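Local coordinates for nitrogenase molybdenum-iron protein alpha chain (Clostridium pasteurianum, PDB 4WES), which forms, with the beta chain, the molybdenum-iron component of nitrogenase, which reduces dinitrogen to ammonium and carries the iron-sulfur and molybdenum-containing metal clusters, at residues Ile37-Arg42 against Leu440-Asn445; Tyr208-Leu213 against Ile232-Asn237; Asn285-Asp290 against Pro489-Arg494; Leu296-Lys301 against Ala420-Ser425. One frame throughout, in Å; residues are numbered along the deposited sequence.

Interaction 1 (Ile37-Arg42 against Leu440-Asn445); sequences IVANTR and LIDDMN
Both carboxylate oxygens of D442 face the loop I37-R42, and each is gripped twice, by a water and by a side chain of its own. The aspartate stands where strand 439-441 of a mixed five-stranded sheet ends, and the loop lies on the way from strand 25-27 to helix 54-63, so the contact ties that connection to the C-terminal end of strand 439-441. D442 OD1 takes its water at 2.7 Å, and that water accepts from the backbone N of N40. D442 OD2 holds a second water at 2.8 Å, bound in turn to the backbone N of T41. Two consecutive loop amides thus reach the two arms of one carboxylate through water. The second partners are Y375 OH on OD1 and H24 ND1 on OD2, which leave the buried acid well satisfied. CG of D442 lies anti to its backbone N (chi1 178°), and this carries the carboxylate out to A39, whose CB is 3.8 Å from D442 OD1. V38 O comes within 3.4 Å of D442 OD2, two acceptors side by side and not bonded.

The apolar part of the contact is at I37. Its CG1 is anti to the backbone N, and the extended chain brings CD1 up to D442 CB at 4.1 Å and close to L440 CB, the I37 and L440 side chains crossing at about a right angle. Next to D442 in the chain, D443 also uses water: its OD2 binds a third one at 2.8 Å, and this water reaches the carbonyl O of R42.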
loop_
_atom_site.group_PDB
_atom_site.type_symbol
_atom_site.label_atom_id
_atom_site.label_comp_id
_atom_site.label_asym_id
_atom_site.label_seq_id
_atom_site.Cartn_x
_atom_site.Cartn_y
_atom_site.Cartn_z
ATOM N N ILE A 37 46.365 24.307 -7.049
ATOM C CA ILE A 37 45.043 24.651 -6.554
ATOM C C ILE A 37 45.184 25.047 -5.091
ATOM O O ILE A 37 46.141 24.629 -4.407
ATOM C CB ILE A 37 44.046 23.481 -6.759
ATOM C CG1 ILE A 37 42.577 23.955 -6.722
ATOM C CG2 ILE A 37 44.294 22.338 -5.766
ATOM C CD1 ILE A 37 41.598 22.931 -7.251
ATOM N N VAL A 38 44.213 25.804 -4.595
ATOM C CA VAL A 38 44.027 26.056 -3.172
ATOM C C VAL A 38 42.963 25.080 -2.692
ATOM O O VAL A 38 41.908 24.974 -3.299
ATOM C CB VAL A 38 43.622 27.514 -2.886
ATOM C CG1 VAL A 38 43.435 27.710 -1.377
ATOM C CG2 VAL A 38 44.672 28.473 -3.414
ATOM N N ALA A 39 43.252 24.360 -1.602
ATOM C CA ALA A 39 42.348 23.352 -1.068
ATOM C C ALA A 39 42.517 23.265 0.440
ATOM O O ALA A 39 43.509 23.755 0.996
ATOM C CB ALA A 39 42.636 22.011 -1.713
ATOM N N ASN A 40 41.559 22.629 1.106
ATOM C CA ASN A 40 41.645 22.413 2.545
ATOM C C ASN A 40 41.823 23.699 3.327
ATOM O O ASN A 40 42.579 23.769 4.285
ATOM C CB ASN A 40 42.754 21.385 2.850
ATOM C CG ASN A 40 42.792 20.946 4.315
ATOM O OD1 ASN A 40 43.908 20.696 4.871
ATOM N ND2 ASN A 40 41.669 20.835 4.928
ATOM N N THR A 41 41.088 24.731 2.917
ATOM C CA THR A 41 40.969 25.967 3.678
ATOM C C THR A 41 39.543 26.082 4.182
ATOM O O THR A 41 38.655 25.308 3.820
ATOM C CB THR A 41 41.354 27.192 2.849
ATOM O OG1 THR A 41 40.426 27.358 1.787
ATOM C CG2 THR A 41 42.763 27.077 2.261
ATOM N N ARG A 42 39.284 27.082 5.015
ATOM C CA ARG A 42 37.978 27.253 5.608
ATOM C C ARG A 42 36.904 27.466 4.538
ATOM O O ARG A 42 37.159 27.944 3.427
ATOM C CB ARG A 42 37.974 28.423 6.600
ATOM C CG ARG A 42 38.087 29.790 5.956
ATOM C CD ARG A 42 37.801 30.886 6.962
ATOM N NE ARG A 42 38.893 31.107 7.876
ATOM C CZ ARG A 42 38.962 32.122 8.735
ATOM N NH1 ARG A 42 37.983 33.013 8.795
ATOM N NH2 ARG A 42 40.015 32.246 9.530
ATOM N N LEU A 440 38.751 22.155 -12.559
ATOM C CA LEU A 440 38.663 21.639 -11.216
ATOM C C LEU A 440 38.094 22.723 -10.318
ATOM O O LEU A 440 38.509 23.873 -10.400
ATOM C CB LEU A 440 40.049 21.225 -10.726
ATOM C CG LEU A 440 40.598 20.005 -11.473
ATOM C CD1 LEU A 440 41.388 20.369 -12.708
ATOM C CD2 LEU A 440 41.340 19.021 -10.586
ATOM N N ILE A 441 37.152 22.317 -9.446
ATOM C CA ILE A 441 36.516 23.261 -8.525
ATOM C C ILE A 441 36.519 22.664 -7.110
ATOM O O ILE A 441 35.791 21.713 -6.806
ATOM C CB ILE A 441 35.061 23.590 -8.920
ATOM C CG1 ILE A 441 34.966 24.085 -10.377
ATOM C CG2 ILE A 441 34.517 24.618 -7.943
ATOM C CD1 ILE A 441 33.538 24.251 -10.863
ATOM N N ASP A 442 37.323 23.240 -6.236
ATOM C CA ASP A 442 37.400 22.831 -4.842
ATOM C C ASP A 442 36.299 23.517 -4.042
ATOM O O ASP A 442 36.071 24.720 -4.168
ATOM C CB ASP A 442 38.776 23.167 -4.271
ATOM C CG ASP A 442 38.911 22.821 -2.818
ATOM O OD1 ASP A 442 38.939 21.602 -2.534
ATOM O OD2 ASP A 442 38.962 23.752 -1.990
ATOM N N ASP A 443 35.630 22.746 -3.177
ATOM C CA ASP A 443 34.520 23.254 -2.367
ATOM C C ASP A 443 33.503 23.964 -3.270
ATOM O O ASP A 443 33.044 25.074 -2.994
ATOM C CB ASP A 443 35.020 24.154 -1.228
ATOM C CG ASP A 443 34.001 24.385 -0.103
ATOM O OD1 ASP A 443 32.912 23.773 -0.070
ATOM O OD2 ASP A 443 34.320 25.262 0.766
ATOM N N MET A 444 33.121 23.306 -4.344
ATOM C CA MET A 444 32.099 23.828 -5.266
ATOM C C MET A 444 30.825 24.130 -4.533
ATOM O O MET A 444 30.281 23.262 -3.826
ATOM C CB MET A 444 31.807 22.775 -6.340
ATOM C CG MET A 444 30.866 23.295 -7.407
ATOM S SD MET A 444 30.272 22.015 -8.548
ATOM C CE MET A 444 29.201 21.092 -7.495
ATOM N N ASN A 445 30.319 25.346 -4.721
ATOM C CA ASN A 445 29.079 25.764 -4.073
ATOM C C ASN A 445 27.934 25.820 -5.068
ATOM O O ASN A 445 28.109 25.586 -6.253
ATOM C CB ASN A 445 29.300 27.067 -3.320
ATOM C CG ASN A 445 29.720 28.183 -4.228
ATOM O OD1 ASN A 445 29.062 28.468 -5.241
ATOM N ND2 ASN A 445 30.815 28.861 -3.883
HETATM O O HOH W 1 39.297 21.166 0.124
HETATM O O HOH W 2 39.167 24.541 0.644
HETATM O O HOH W 3 36.928 26.198 1.025
#

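Interaction 2 (Tyr208-Leu213 against Ile232-Asn237); sequences YSINVL and IGYHVN
The imidazole of H235 has S209 CB at its edge, in the ring plane, while one face carries its own strand's N237 N, 3.7 Å above the plane and offset toward the rim. H235 ND1 donates to S209 OG at 3.0 Å, tilted 18° out of the ring plane; in this conformer of S209 the hydroxyl also bonds K206 O. The Y234 ring turns its edge to Y208 O, in plane, and I210 CG2 comes in obliquely to Y234 CD1 at 4.0 Å.

The amides of N211 and N237 lie side by side, their planes 36° apart. N237 ND2 donates to N211 OD1 at 2.9 Å, on a lone pair; N211 ND2 turns to A252 O and N258 OD1, and N237 ND2 has N251 O besides.

These are the two parallel strands of a beta-alpha-beta unit, joined through helix 221-232, whose Schellman end at G233 leads into the second strand. I210 bonds to that strand with both its backbone groups, N to H235 O and O to N237 N, the latter at 2.8 Å; H235 N reaches Y208 O from 43° above the carbonyl plane. With CG1 between the backbone N and the carbonyl carbon, I210 sends CD1 to V236 CG1, 4.0 Å away.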
loop_
_atom_site.group_PDB
_atom_site.type_symbol
_atom_site.label_atom_id
_atom_site.label_comp_id
_atom_site.label_asym_id
_atom_site.label_seq_id
_atom_site.Cartn_x
_atom_site.Cartn_y
_atom_site.Cartn_z
ATOM N N TYR A 208 50.525 -14.426 1.761
ATOM C CA TYR A 208 49.924 -13.510 0.803
ATOM C C TYR A 208 48.902 -12.571 1.419
ATOM O O TYR A 208 47.815 -12.360 0.875
ATOM C CB TYR A 208 49.296 -14.278 -0.346
ATOM C CG TYR A 208 50.245 -15.279 -0.980
ATOM C CD1 TYR A 208 51.436 -14.875 -1.566
ATOM C CD2 TYR A 208 49.952 -16.618 -0.962
ATOM C CE1 TYR A 208 52.300 -15.791 -2.142
ATOM C CE2 TYR A 208 50.810 -17.540 -1.509
ATOM C CZ TYR A 208 51.980 -17.119 -2.092
ATOM O OH TYR A 208 52.799 -18.064 -2.653
ATOM N N SER A 209 49.255 -12.005 2.560
ATOM C CA SER A 209 48.341 -11.162 3.318
ATOM C C SER A 209 48.409 -9.704 2.880
ATOM O O SER A 209 49.481 -9.104 2.803
ATOM C CB SER A 209 48.617 -11.266 4.818
ATOM O OG SER A 209 48.116 -12.471 5.391
ATOM N N ILE A 210 47.230 -9.164 2.592
ATOM C CA ILE A 210 47.074 -7.765 2.218
ATOM C C ILE A 210 45.998 -7.150 3.120
ATOM O O ILE A 210 45.136 -7.831 3.643
ATOM C CB ILE A 210 46.678 -7.631 0.730
ATOM C CG1 ILE A 210 45.310 -8.224 0.442
ATOM C CG2 ILE A 210 47.757 -8.254 -0.123
ATOM C CD1 ILE A 210 44.172 -7.207 0.608
ATOM N N ASN A 211 46.044 -5.821 3.239
ATOM C CA ASN A 211 44.927 -5.060 3.795
ATOM C C ASN A 211 44.382 -4.131 2.721
ATOM O O ASN A 211 45.139 -3.639 1.901
ATOM C CB ASN A 211 45.340 -4.159 4.934
ATOM C CG ASN A 211 45.888 -4.888 6.145
ATOM O OD1 ASN A 211 45.436 -5.984 6.511
ATOM N ND2 ASN A 211 46.922 -4.278 6.751
ATOM N N VAL A 212 43.065 -3.888 2.755
ATOM C CA VAL A 212 42.485 -2.809 1.983
ATOM C C VAL A 212 42.207 -1.643 2.914
ATOM O O VAL A 212 41.390 -1.741 3.824
ATOM C CB VAL A 212 41.229 -3.209 1.217
ATOM C CG1 VAL A 212 40.780 -2.066 0.294
ATOM C CG2 VAL A 212 41.446 -4.477 0.414
ATOM N N LEU A 213 42.962 -0.571 2.739
ATOM C CA LEU A 213 42.863 0.608 3.590
ATOM C C LEU A 213 41.963 1.676 2.953
ATOM O O LEU A 213 42.093 1.966 1.751
ATOM C CB LEU A 213 44.231 1.227 3.832
ATOM C CG LEU A 213 45.299 0.387 4.548
ATOM C CD1 LEU A 213 46.505 1.257 4.847
ATOM C CD2 LEU A 213 44.756 -0.280 5.793
ATOM N N ILE A 232 41.959 -15.093 -6.463
ATOM C CA ILE A 232 43.329 -15.102 -6.948
ATOM C C ILE A 232 44.243 -15.823 -5.944
ATOM O O ILE A 232 45.252 -16.461 -6.344
ATOM C CB ILE A 232 43.794 -13.670 -7.218
ATOM C CG1 ILE A 232 43.009 -13.105 -8.408
ATOM C CG2 ILE A 232 45.281 -13.645 -7.472
ATOM C CD1 ILE A 232 43.119 -11.609 -8.569
ATOM N N GLY A 233 43.908 -15.716 -4.658
ATOM C CA GLY A 233 44.677 -16.412 -3.624
ATOM C C GLY A 233 45.203 -15.540 -2.511
ATOM O O GLY A 233 45.926 -16.050 -1.642
ATOM N N TYR A 234 44.870 -14.264 -2.490
ATOM C CA TYR A 234 45.283 -13.418 -1.380
ATOM C C TYR A 234 44.504 -13.732 -0.121
ATOM O O TYR A 234 43.340 -14.179 -0.174
ATOM C CB TYR A 234 45.073 -11.940 -1.725
ATOM C CG TYR A 234 45.947 -11.470 -2.877
ATOM C CD1 TYR A 234 47.315 -11.231 -2.694
ATOM C CD2 TYR A 234 45.420 -11.284 -4.147
ATOM C CE1 TYR A 234 48.128 -10.818 -3.732
ATOM C CE2 TYR A 234 46.219 -10.876 -5.193
ATOM C CZ TYR A 234 47.572 -10.652 -4.997
ATOM O OH TYR A 234 48.377 -10.235 -6.019
ATOM N N HIS A 235 45.116 -13.443 1.018
ATOM C CA HIS A 235 44.438 -13.430 2.273
ATOM C C HIS A 235 44.119 -11.964 2.565
ATOM O O HIS A 235 45.039 -11.159 2.712
ATOM C CB HIS A 235 45.317 -13.990 3.399
ATOM C CG HIS A 235 44.672 -13.861 4.734
ATOM N ND1 HIS A 235 45.184 -13.075 5.749
ATOM C CD2 HIS A 235 43.531 -14.398 5.210
ATOM C CE1 HIS A 235 44.386 -13.142 6.798
ATOM N NE2 HIS A 235 43.379 -13.942 6.499
ATOM N N VAL A 236 42.831 -11.625 2.680
ATOM C CA VAL A 236 42.461 -10.266 2.992
ATOM C C VAL A 236 42.462 -10.124 4.510
ATOM O O VAL A 236 41.476 -10.417 5.186
ATOM C CB VAL A 236 41.131 -9.823 2.355
ATOM C CG1 VAL A 236 40.881 -8.356 2.638
ATOM C CG2 VAL A 236 41.138 -10.095 0.865
ATOM N N ASN A 237 43.609 -9.699 5.027
ATOM C CA ASN A 237 43.806 -9.670 6.477
ATOM C C ASN A 237 42.835 -8.731 7.183
ATOM O O ASN A 237 42.263 -9.068 8.206
ATOM C CB ASN A 237 45.264 -9.273 6.741
ATOM C CG ASN A 237 45.578 -9.175 8.202
ATOM O OD1 ASN A 237 45.528 -10.163 8.936
ATOM N ND2 ASN A 237 45.841 -7.971 8.650
HETATM O O HOH W 4 47.582 -12.410 8.141
#

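Interaction 3 (Asn285-Asp290 against Pro489-Arg494); sequences NFIGVD and PYAGFR
F286 and G492 are joined backbone to backbone: G492 N donates to F286 O at 2.7 Å, in a straight bond running along the carbonyl direction. Beside it, A491 lays its methyl on I287, CB to CG1 at 4.0 Å, and the same CB stands 3.8 Å from F286 O. The first torsion of I287 explains the fit in the conformer described: CG1 is anti to the carbonyl carbon, beside the backbone N (chi1 -59°), which brings this branch onto A491, while CG2, anti to the backbone N, lies nearer Y490 O. The I287 side chain is about 7 Å from the bound iron-sulfur-molybdenum cluster. The ring of F286 leads away from the contact toward M225, so that this residue serves the second segment chiefly with its carbonyl. Y490 likewise carries its ring off, to meet the Y484 ring and to face F499 edge-to-face.

N285 holds the turn from within. With CG anti to the backbone N (chi1 -177°), its OD1 accepts from I287 N at 3.0 Å, an Asx turn, although the donor sits 63° out of the carbonyl plane. One water completes the seam: it accepts from G288 N at 2.9 Å and donates to Y490 O and G492 O, satisfying three buried backbone groups at once.

G288 is the N-cap of helix 289-303, so the contact brings that cap up to the first part of helix 492-507. M225 of helix 221-232 touches both F286 and A491, M354 of helix 352-357 packs on I287, and I320 of helix 306-334 meets both V289 and F493.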
loop_
_atom_site.group_PDB
_atom_site.type_symbol
_atom_site.label_atom_id
_atom_site.label_comp_id
_atom_site.label_asym_id
_atom_site.label_seq_id
_atom_site.Cartn_x
_atom_site.Cartn_y
_atom_site.Cartn_z
ATOM N N ASN A 285 42.927 1.109 -7.004
ATOM C CA ASN A 285 41.597 1.570 -7.370
ATOM C C ASN A 285 40.807 0.398 -7.893
ATOM O O ASN A 285 40.992 -0.047 -9.026
ATOM C CB ASN A 285 41.654 2.680 -8.412
ATOM C CG ASN A 285 40.266 3.197 -8.709
ATOM O OD1 ASN A 285 39.348 2.946 -7.951
ATOM N ND2 ASN A 285 40.108 3.942 -9.798
ATOM N N PHE A 286 39.885 -0.069 -7.064
ATOM C CA PHE A 286 39.027 -1.192 -7.422
ATOM C C PHE A 286 37.729 -0.750 -8.119
ATOM O O PHE A 286 36.813 -1.547 -8.253
ATOM C CB PHE A 286 38.700 -2.046 -6.195
ATOM C CG PHE A 286 39.854 -2.866 -5.713
ATOM C CD1 PHE A 286 40.642 -2.456 -4.641
ATOM C CD2 PHE A 286 40.138 -4.073 -6.312
ATOM C CE1 PHE A 286 41.712 -3.242 -4.228
ATOM C CE2 PHE A 286 41.193 -4.851 -5.872
ATOM C CZ PHE A 286 41.978 -4.428 -4.830
ATOM N N ILE A 287 37.671 0.494 -8.608
ATOM C CA ILE A 287 36.499 0.950 -9.342
ATOM C C ILE A 287 36.839 1.088 -10.834
ATOM O O ILE A 287 37.834 1.722 -11.215
ATOM C CB ILE A 287 35.995 2.265 -8.740
ATOM C CG1 ILE A 287 35.658 2.048 -7.264
ATOM C CG2 ILE A 287 34.767 2.740 -9.482
ATOM C CD1 ILE A 287 35.636 3.285 -6.405
ATOM N N GLY A 288 36.036 0.433 -11.667
ATOM C CA GLY A 288 36.224 0.411 -13.098
ATOM C C GLY A 288 37.083 -0.726 -13.556
ATOM O O GLY A 288 38.060 -1.083 -12.891
ATOM N N VAL A 289 36.802 -1.273 -14.725
ATOM C CA VAL A 289 37.613 -2.395 -15.235
ATOM C C VAL A 289 39.075 -1.992 -15.302
ATOM O O VAL A 289 39.958 -2.737 -14.863
ATOM C CB VAL A 289 37.137 -2.819 -16.637
ATOM C CG1 VAL A 289 38.062 -3.859 -17.244
ATOM C CG2 VAL A 289 35.729 -3.400 -16.579
ATOM N N ASP A 290 39.375 -0.839 -15.901
ATOM C CA ASP A 290 40.790 -0.486 -16.061
ATOM C C ASP A 290 41.473 -0.297 -14.713
ATOM O O ASP A 290 42.621 -0.706 -14.520
ATOM C CB ASP A 290 40.964 0.760 -16.941
ATOM C CG ASP A 290 40.624 0.534 -18.395
ATOM O OD1 ASP A 290 40.536 -0.605 -18.843
ATOM O OD2 ASP A 290 40.462 1.527 -19.107
ATOM N N PRO A 489 27.066 -3.518 -5.114
ATOM C CA PRO A 489 28.331 -2.780 -5.189
ATOM C C PRO A 489 28.484 -2.029 -6.501
ATOM O O PRO A 489 27.981 -2.485 -7.532
ATOM C CB PRO A 489 29.379 -3.904 -5.094
ATOM C CG PRO A 489 28.680 -5.116 -5.614
ATOM C CD PRO A 489 27.289 -4.976 -5.103
ATOM N N TYR A 490 29.218 -0.917 -6.452
ATOM C CA TYR A 490 29.676 -0.254 -7.670
ATOM C C TYR A 490 31.178 -0.468 -7.892
ATOM O O TYR A 490 31.637 -0.233 -8.996
ATOM C CB TYR A 490 29.353 1.237 -7.659
ATOM C CG TYR A 490 27.899 1.567 -7.942
ATOM C CD1 TYR A 490 26.921 0.603 -8.284
ATOM C CD2 TYR A 490 27.476 2.908 -7.921
ATOM C CE1 TYR A 490 25.623 0.956 -8.568
ATOM C CE2 TYR A 490 26.151 3.259 -8.240
ATOM C CZ TYR A 490 25.247 2.248 -8.574
ATOM O OH TYR A 490 23.921 2.536 -8.896
ATOM N N ALA A 491 31.902 -0.974 -6.877
ATOM C CA ALA A 491 33.301 -1.381 -7.062
ATOM C C ALA A 491 33.392 -2.797 -7.606
ATOM O O ALA A 491 32.450 -3.578 -7.521
ATOM C CB ALA A 491 34.031 -1.281 -5.712
ATOM N N GLY A 492 34.581 -3.126 -8.087
ATOM C CA GLY A 492 34.855 -4.464 -8.592
ATOM C C GLY A 492 34.193 -4.742 -9.935
ATOM O O GLY A 492 33.524 -3.875 -10.523
ATOM N N PHE A 493 34.381 -5.964 -10.419
ATOM C CA PHE A 493 33.885 -6.310 -11.730
ATOM C C PHE A 493 32.366 -6.313 -11.775
ATOM O O PHE A 493 31.773 -5.790 -12.718
ATOM C CB PHE A 493 34.424 -7.676 -12.145
ATOM C CG PHE A 493 35.883 -7.670 -12.502
ATOM C CD1 PHE A 493 36.337 -7.081 -13.663
ATOM C CD2 PHE A 493 36.814 -8.291 -11.693
ATOM C CE1 PHE A 493 37.681 -7.106 -13.997
ATOM C CE2 PHE A 493 38.147 -8.329 -12.030
ATOM C CZ PHE A 493 38.587 -7.723 -13.176
ATOM N N ARG A 494 31.721 -6.929 -10.786
ATOM C CA ARG A 494 30.254 -6.895 -10.752
ATOM C C ARG A 494 29.742 -5.481 -10.540
ATOM O O ARG A 494 28.628 -5.136 -11.006
ATOM C CB ARG A 494 29.685 -7.800 -9.674
ATOM C CG ARG A 494 29.946 -9.239 -10.004
ATOM C CD ARG A 494 29.370 -10.153 -8.968
ATOM N NE ARG A 494 29.747 -11.525 -9.246
ATOM C CZ ARG A 494 29.592 -12.505 -8.373
ATOM N NH1 ARG A 494 29.026 -12.255 -7.199
ATOM N NH2 ARG A 494 29.993 -13.720 -8.677
HETATM O O HOH W 5 33.852 -0.987 -10.492
#

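Interaction 4 (Leu296-Lys301 against Ala420-Ser425); sequences LRDMAK and AGVPLS
A Schellman motif with G421 at positive phi, followed by an inverse gamma turn centred on P423, shapes the loop that D298 and K301 of helix 289-303 meet. The turn closes with a weak bond from L424 N to V422 O. Upstream the loop leaves helix 411-419, and downstream P423 and S425 make backbone bonds to K283 and W281 of strand 281-283.

D298 carries the contact. Its CG is anti to the carbonyl carbon, beside the backbone N (chi1 -75°), and the carboxylate is pushed out toward the loop. D298 OD2 comes to the proline ring, 3.2 Å from P423 CD, with P423 CG farther off. D298 OD1 lies beside V422, 4.0 Å from V422 CG2, and the D298 and V422 side chains slide past each other in opposite directions. One turn on, K301 stretches its chain, extended beyond CG, across V422, and K301 CD lies 3.9 Å from V422 CG2. L417 and I282 also touch V422, so this valine is covered by helix 411-419, strand 281-283 and the aliphatic part of K301.

The link between the polar groups is a water: it donates to D298 OD1 at 2.7 Å and to G421 O at 2.9 Å. Two acceptors meet here, so a water with two protons is the natural bridge between them. The proline CD, being next to the ring nitrogen, is probably slightly positive, and the close approach of D298 OD2 is consistent with a mild attraction to its hydrogens.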
loop_
_atom_site.group_PDB
_atom_site.type_symbol
_atom_site.label_atom_id
_atom_site.label_comp_id
_atom_site.label_asym_id
_atom_site.label_seq_id
_atom_site.Cartn_x
_atom_site.Cartn_y
_atom_site.Cartn_z
ATOM N N LEU A 296 45.262 -5.093 -9.762
ATOM C CA LEU A 296 45.605 -6.498 -9.598
ATOM C C LEU A 296 46.976 -6.777 -10.191
ATOM O O LEU A 296 47.762 -7.561 -9.657
ATOM C CB LEU A 296 44.543 -7.389 -10.237
ATOM C CG LEU A 296 43.162 -7.342 -9.582
ATOM C CD1 LEU A 296 42.186 -8.175 -10.412
ATOM C CD2 LEU A 296 43.220 -7.861 -8.157
ATOM N N ARG A 297 47.284 -6.175 -11.335
ATOM C CA ARG A 297 48.589 -6.361 -11.948
ATOM C C ARG A 297 49.712 -5.718 -11.121
ATOM O O ARG A 297 50.797 -6.287 -10.995
ATOM C CB ARG A 297 48.577 -5.877 -13.396
ATOM C CG ARG A 297 47.772 -6.814 -14.295
ATOM C CD ARG A 297 47.569 -6.274 -15.683
ATOM N NE ARG A 297 46.939 -7.297 -16.479
ATOM C CZ ARG A 297 46.367 -7.083 -17.656
ATOM N NH1 ARG A 297 46.284 -5.852 -18.144
ATOM N NH2 ARG A 297 45.856 -8.097 -18.319
ATOM N N ASP A 298 49.433 -4.586 -10.493
ATOM C CA ASP A 298 50.434 -3.968 -9.610
ATOM C C ASP A 298 50.707 -4.852 -8.392
ATOM O O ASP A 298 51.852 -4.999 -7.948
ATOM C CB ASP A 298 49.941 -2.605 -9.127
ATOM C CG ASP A 298 50.023 -1.501 -10.180
ATOM O OD1 ASP A 298 50.764 -1.646 -11.166
ATOM O OD2 ASP A 298 49.418 -0.447 -9.935
ATOM N N MET A 299 49.633 -5.405 -7.835
ATOM C CA MET A 299 49.759 -6.278 -6.669
ATOM C C MET A 299 50.602 -7.494 -7.043
ATOM O O MET A 299 51.515 -7.896 -6.302
ATOM C CB MET A 299 48.395 -6.756 -6.197
ATOM C CG MET A 299 47.552 -5.674 -5.590
ATOM S SD MET A 299 45.905 -6.278 -5.187
ATOM C CE MET A 299 46.323 -7.371 -3.832
ATOM N N ALA A 300 50.353 -8.092 -8.208
ATOM C CA ALA A 300 51.092 -9.273 -8.631
ATOM C C ALA A 300 52.571 -8.932 -8.831
ATOM O O ALA A 300 53.449 -9.718 -8.491
ATOM C CB ALA A 300 50.505 -9.846 -9.906
ATOM N N LYS A 301 52.864 -7.747 -9.348
ATOM C CA LYS A 301 54.246 -7.321 -9.489
ATOM C C LYS A 301 54.952 -7.223 -8.133
ATOM O O LYS A 301 56.113 -7.605 -7.999
ATOM C CB LYS A 301 54.341 -5.994 -10.228
ATOM C CG LYS A 301 54.059 -6.108 -11.722
ATOM C CD LYS A 301 53.898 -4.772 -12.416
ATOM C CE LYS A 301 53.438 -4.989 -13.845
ATOM N NZ LYS A 301 53.205 -3.712 -14.543
ATOM N N ALA A 420 58.993 0.765 -12.826
ATOM C CA ALA A 420 58.066 -0.012 -13.640
ATOM C C ALA A 420 56.601 0.460 -13.547
ATOM O O ALA A 420 55.741 -0.138 -14.170
ATOM C CB ALA A 420 58.180 -1.487 -13.290
ATOM N N GLY A 421 56.324 1.513 -12.776
ATOM C CA GLY A 421 54.994 2.122 -12.728
ATOM C C GLY A 421 54.136 1.715 -11.535
ATOM O O GLY A 421 52.968 2.114 -11.457
ATOM N N VAL A 422 54.683 0.964 -10.582
ATOM C CA VAL A 422 53.887 0.538 -9.450
ATOM C C VAL A 422 53.858 1.690 -8.445
ATOM O O VAL A 422 54.921 2.227 -8.104
ATOM C CB VAL A 422 54.504 -0.725 -8.821
ATOM C CG1 VAL A 422 53.732 -1.146 -7.585
ATOM C CG2 VAL A 422 54.552 -1.866 -9.830
ATOM N N PRO A 423 52.658 2.085 -7.973
ATOM C CA PRO A 423 52.520 3.302 -7.160
ATOM C C PRO A 423 52.798 3.018 -5.676
ATOM O O PRO A 423 51.928 3.182 -4.807
ATOM C CB PRO A 423 51.079 3.716 -7.405
ATOM C CG PRO A 423 50.366 2.408 -7.620
ATOM C CD PRO A 423 51.348 1.552 -8.396
ATOM N N LEU A 424 54.022 2.544 -5.407
ATOM C CA LEU A 424 54.468 2.312 -4.038
ATOM C C LEU A 424 54.625 3.650 -3.308
ATOM O O LEU A 424 55.389 4.521 -3.725
ATOM C CB LEU A 424 55.773 1.514 -4.026
ATOM C CG LEU A 424 55.624 0.012 -4.177
ATOM C CD1 LEU A 424 56.891 -0.629 -4.661
ATOM C CD2 LEU A 424 55.192 -0.629 -2.862
ATOM N N SER A 425 53.903 3.774 -2.209
ATOM C CA SER A 425 53.922 4.979 -1.371
ATOM C C SER A 425 53.766 6.234 -2.197
ATOM O O SER A 425 54.413 7.228 -1.942
ATOM C CB SER A 425 55.200 4.989 -0.519
ATOM O OG SER A 425 55.293 3.745 0.172
HETATM O O HOH W 6 51.299 0.242 -12.981
#

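Read from the N terminus, the chain opens interaction 1 at 37-42, and that loop closes only at 440-445. Within it, interaction 2 opens and closes early, over the beta-alpha-beta unit of strands 209-215 and 235-239. Interaction 3 opens next at 285-290, and interaction 4 starts inside it at 296-301 and closes at 420-425, before interaction 3 ends at 489-494. Interaction 4 therefore lies within both 1 and 3, whereas 1 and 3 cross. Helix 289-303 serves 3 at its start and 4 farther along. Interactions 2 and 4 touch, Y234 OH lying 3.5 Å from M299 CB, while interaction 1 stands apart at the mixed sheet.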